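Local coordinates for protein cytochrome P450 (CYP102L1) (Mycobacterium phage Adler, PDB 6N6Q) that probably acts as a haem-thiolate monooxygenase, a phage-encoded cytochrome P450 that carries a protoporphyrin IX iron cofactor for oxidising a substrate, at residues E104-R107 with K108-I112. Sequence-based numbering, arbitrary orientation.
Sequences ENWR and KAHEI. With HEM (protoporphyrin IX containing Fe), chain E.
Helix 104-113 corresponds to the C helix of the cytochrome P450 fold, and its W106 and H110, one turn apart, meet ring against ring where W106 reaches the haem. The two occupy the positions of the WxxxR pattern of many P450s, but here it is W106 that hydrogen-bonds the propionate; H110 makes its contact with the indole. W106 NE1 gives its hydrogen to HEM O1D at 2.7 Å, nearly straight at 162°, and the propionate lies at the indole edge, close to the ring plane. H110 packs over one face of the six-membered ring: the two rings form an offset stack, centroids 4.9 Å apart and planes only 9° from parallel. Overlap is at the rims, with W106 CZ2 3.9 Å from H110 CG, while H110 CB makes a CH-pi contact over the indole face. Both side chains have CG anti to the backbone N (chi1 174° for W106), which sends them off the helix in the same direction. R417, which also hydrogen-bonds the haem, adds a cation-pi contact to W106.

Along the helix the backbone runs in i to i+4 bonds, H110 N to W106 O at 2.9 Å and E111 N to R107 O at 3.0 Å; K108 N also bonds E104 O, and the A109 N to N105 O bond is weak. Elsewhere on the helix R107 bends at chi3, bringing NH2 to 3.8 Å from K108 CG; its salt bridge goes to D256, whereas K108 NZ bonds the carbonyl of K262. Stack and N-H bond together should limit rotation of the indole. K79 likewise hydrogen-bonds the haem, and the hydrogen donated by W106 probably helps to stabilise the negative charge of its propionate.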
loop_
_atom_site.group_PDB
_atom_site.type_symbol
_atom_site.label_atom_id
_atom_site.label_comp_id
_atom_site.label_asym_id
_atom_site.label_seq_id
_atom_site.Cartn_x
_atom_site.Cartn_y
_atom_site.Cartn_z
ATOM N N GLU A 104 -16.663 13.138 11.658
ATOM C CA GLU A 104 -17.834 12.335 11.325
ATOM C C GLU A 104 -17.698 11.644 9.974
ATOM O O GLU A 104 -18.356 10.623 9.742
ATOM C CB GLU A 104 -19.084 13.217 11.341
ATOM C CG GLU A 104 -20.402 12.459 11.370
ATOM C CD GLU A 104 -21.598 13.376 11.182
ATOM O OE1 GLU A 104 -21.421 14.476 10.615
ATOM O OE2 GLU A 104 -22.714 13.003 11.604
ATOM N N ASN A 105 -16.857 12.167 9.083
ATOM C CA ASN A 105 -16.694 11.573 7.765
ATOM C C ASN A 105 -15.851 10.303 7.771
ATOM O O ASN A 105 -15.871 9.569 6.776
ATOM C CB ASN A 105 -16.083 12.589 6.800
ATOM C CG ASN A 105 -17.133 13.352 6.022
ATOM O OD1 ASN A 105 -18.249 12.871 5.834
ATOM N ND2 ASN A 105 -16.782 14.546 5.562
ATOM N N TRP A 106 -15.108 10.015 8.843
ATOM C CA TRP A 106 -14.425 8.728 8.870
ATOM C C TRP A 106 -15.394 7.598 9.188
ATOM O O TRP A 106 -15.364 6.548 8.541
ATOM C CB TRP A 106 -13.273 8.705 9.877
ATOM C CG TRP A 106 -12.730 7.309 9.954
ATOM C CD1 TRP A 106 -11.819 6.737 9.113
ATOM C CD2 TRP A 106 -13.125 6.282 10.872
ATOM N NE1 TRP A 106 -11.604 5.428 9.467
ATOM C CE2 TRP A 106 -12.394 5.125 10.544
ATOM C CE3 TRP A 106 -14.017 6.234 11.947
ATOM C CZ2 TRP A 106 -12.528 3.934 11.253
ATOM C CZ3 TRP A 106 -14.150 5.051 12.647
ATOM C CH2 TRP A 106 -13.406 3.919 12.301
ATOM N N ARG A 107 -16.244 7.786 10.199
ATOM C CA ARG A 107 -17.158 6.716 10.585
ATOM C C ARG A 107 -18.216 6.483 9.516
ATOM O O ARG A 107 -18.545 5.333 9.205
ATOM C CB ARG A 107 -17.810 7.033 11.929
ATOM C CG ARG A 107 -18.569 5.859 12.524
ATOM C CD ARG A 107 -19.637 6.325 13.495
ATOM N NE ARG A 107 -20.548 7.279 12.868
ATOM C CZ ARG A 107 -21.546 6.939 12.058
ATOM N NH1 ARG A 107 -21.765 5.662 11.772
ATOM N NH2 ARG A 107 -22.324 7.876 11.532
ATOM N N LYS A 108 -18.757 7.562 8.943
ATOM C CA LYS A 108 -19.729 7.423 7.863
ATOM C C LYS A 108 -19.145 6.625 6.704
ATOM O O LYS A 108 -19.693 5.593 6.304
ATOM C CB LYS A 108 -20.189 8.804 7.389
ATOM C CG LYS A 108 -21.110 9.527 8.355
ATOM C CD LYS A 108 -21.556 10.867 7.787
ATOM C CE LYS A 108 -22.242 10.696 6.441
ATOM N NZ LYS A 108 -22.696 11.995 5.871
ATOM N N ALA A 109 -18.013 7.087 6.164
ATOM C CA ALA A 109 -17.394 6.398 5.035
ATOM C C ALA A 109 -17.025 4.964 5.392
ATOM O O ALA A 109 -17.177 4.054 4.568
ATOM C CB ALA A 109 -16.159 7.167 4.568
ATOM N N HIS A 110 -16.551 4.739 6.618
ATOM C CA HIS A 110 -16.119 3.398 7.001
ATOM C C HIS A 110 -17.288 2.422 7.033
ATOM O O HIS A 110 -17.152 1.273 6.598
ATOM C CB HIS A 110 -15.416 3.434 8.358
ATOM C CG HIS A 110 -14.973 2.090 8.842
ATOM N ND1 HIS A 110 -13.958 1.379 8.238
ATOM C CD2 HIS A 110 -15.412 1.323 9.869
ATOM C CE1 HIS A 110 -13.788 0.233 8.874
ATOM N NE2 HIS A 110 -14.657 0.174 9.868
ATOM N N GLU A 111 -18.443 2.852 7.544
ATOM C CA GLU A 111 -19.609 1.979 7.570
ATOM C C GLU A 111 -20.337 1.925 6.233
ATOM O O GLU A 111 -21.248 1.106 6.075
ATOM C CB GLU A 111 -20.584 2.421 8.668
ATOM C CG GLU A 111 -19.949 2.697 10.034
ATOM C CD GLU A 111 -19.520 1.442 10.786
ATOM O OE1 GLU A 111 -18.915 0.535 10.175
ATOM O OE2 GLU A 111 -19.786 1.367 12.005
ATOM N N ILE A 112 -19.961 2.767 5.275
ATOM C CA ILE A 112 -20.568 2.768 3.951
ATOM C C ILE A 112 -19.754 1.944 2.962
ATOM O O ILE A 112 -20.318 1.226 2.136
ATOM C CB ILE A 112 -20.748 4.220 3.454
ATOM C CG1 ILE A 112 -21.888 4.909 4.203
ATOM C CG2 ILE A 112 -20.999 4.258 1.951
ATOM C CD1 ILE A 112 -21.975 6.398 3.940
HETATM C CHA HEM E . -5.002 1.653 5.719
HETATM C CHB HEM E . -1.210 -0.987 4.212
HETATM C CHC HEM E . -3.419 -1.716 -0.060
HETATM C CHD HEM E . -6.817 1.522 1.199
HETATM C C1A HEM E . -3.793 0.985 5.710
HETATM C C2A HEM E . -2.853 0.866 6.811
HETATM C C3A HEM E . -1.813 0.142 6.394
HETATM C C4A HEM E . -2.045 -0.234 5.013
HETATM C CMA HEM E . -0.579 -0.226 7.243
HETATM C CAA HEM E . -3.009 1.474 8.221
HETATM C CBA HEM E . -2.474 2.903 8.195
HETATM C CGA HEM E . -2.434 3.483 9.586
HETATM O O1A HEM E . -2.699 2.738 10.566
HETATM O O2A HEM E . -2.133 4.697 9.715
HETATM C C1B HEM E . -1.502 -1.463 2.948
HETATM C C2B HEM E . -0.722 -2.432 2.203
HETATM C C3B HEM E . -1.331 -2.637 1.018
HETATM C C4B HEM E . -2.516 -1.799 0.982
HETATM C CMB HEM E . 0.575 -3.072 2.750
HETATM C CAB HEM E . -0.931 -3.565 -0.161
HETATM C CBB HEM E . 0.164 -4.335 -0.199
HETATM C C1C HEM E . -4.553 -0.930 -0.099
HETATM C C2C HEM E . -5.547 -0.894 -1.153
HETATM C C3C HEM E . -6.487 -0.007 -0.822
HETATM C C4C HEM E . -6.130 0.565 0.471
HETATM C CMC HEM E . -5.533 -1.729 -2.451
HETATM C CAC HEM E . -7.712 0.301 -1.717
HETATM C CBC HEM E . -8.670 1.166 -1.368
HETATM C C1D HEM E . -6.635 1.837 2.532
HETATM C C2D HEM E . -7.448 2.745 3.322
HETATM C C3D HEM E . -6.949 2.780 4.564
HETATM C C4D HEM E . -5.801 1.896 4.616
HETATM C CMD HEM E . -8.674 3.536 2.814
HETATM C CAD HEM E . -7.500 3.614 5.743
HETATM C CBD HEM E . -8.636 2.862 6.429
HETATM C CGD HEM E . -9.112 3.630 7.638
HETATM O O1D HEM E . -10.319 3.525 7.979
HETATM O O2D HEM E . -8.289 4.354 8.258
HETATM N NA HEM E . -3.260 0.302 4.633
HETATM N NB HEM E . -2.586 -1.102 2.173
HETATM N NC HEM E . -4.946 -0.028 0.871
HETATM N ND HEM E . -5.642 1.340 3.358
HETATM FE FE HEM E . -4.032 0.235 2.701
#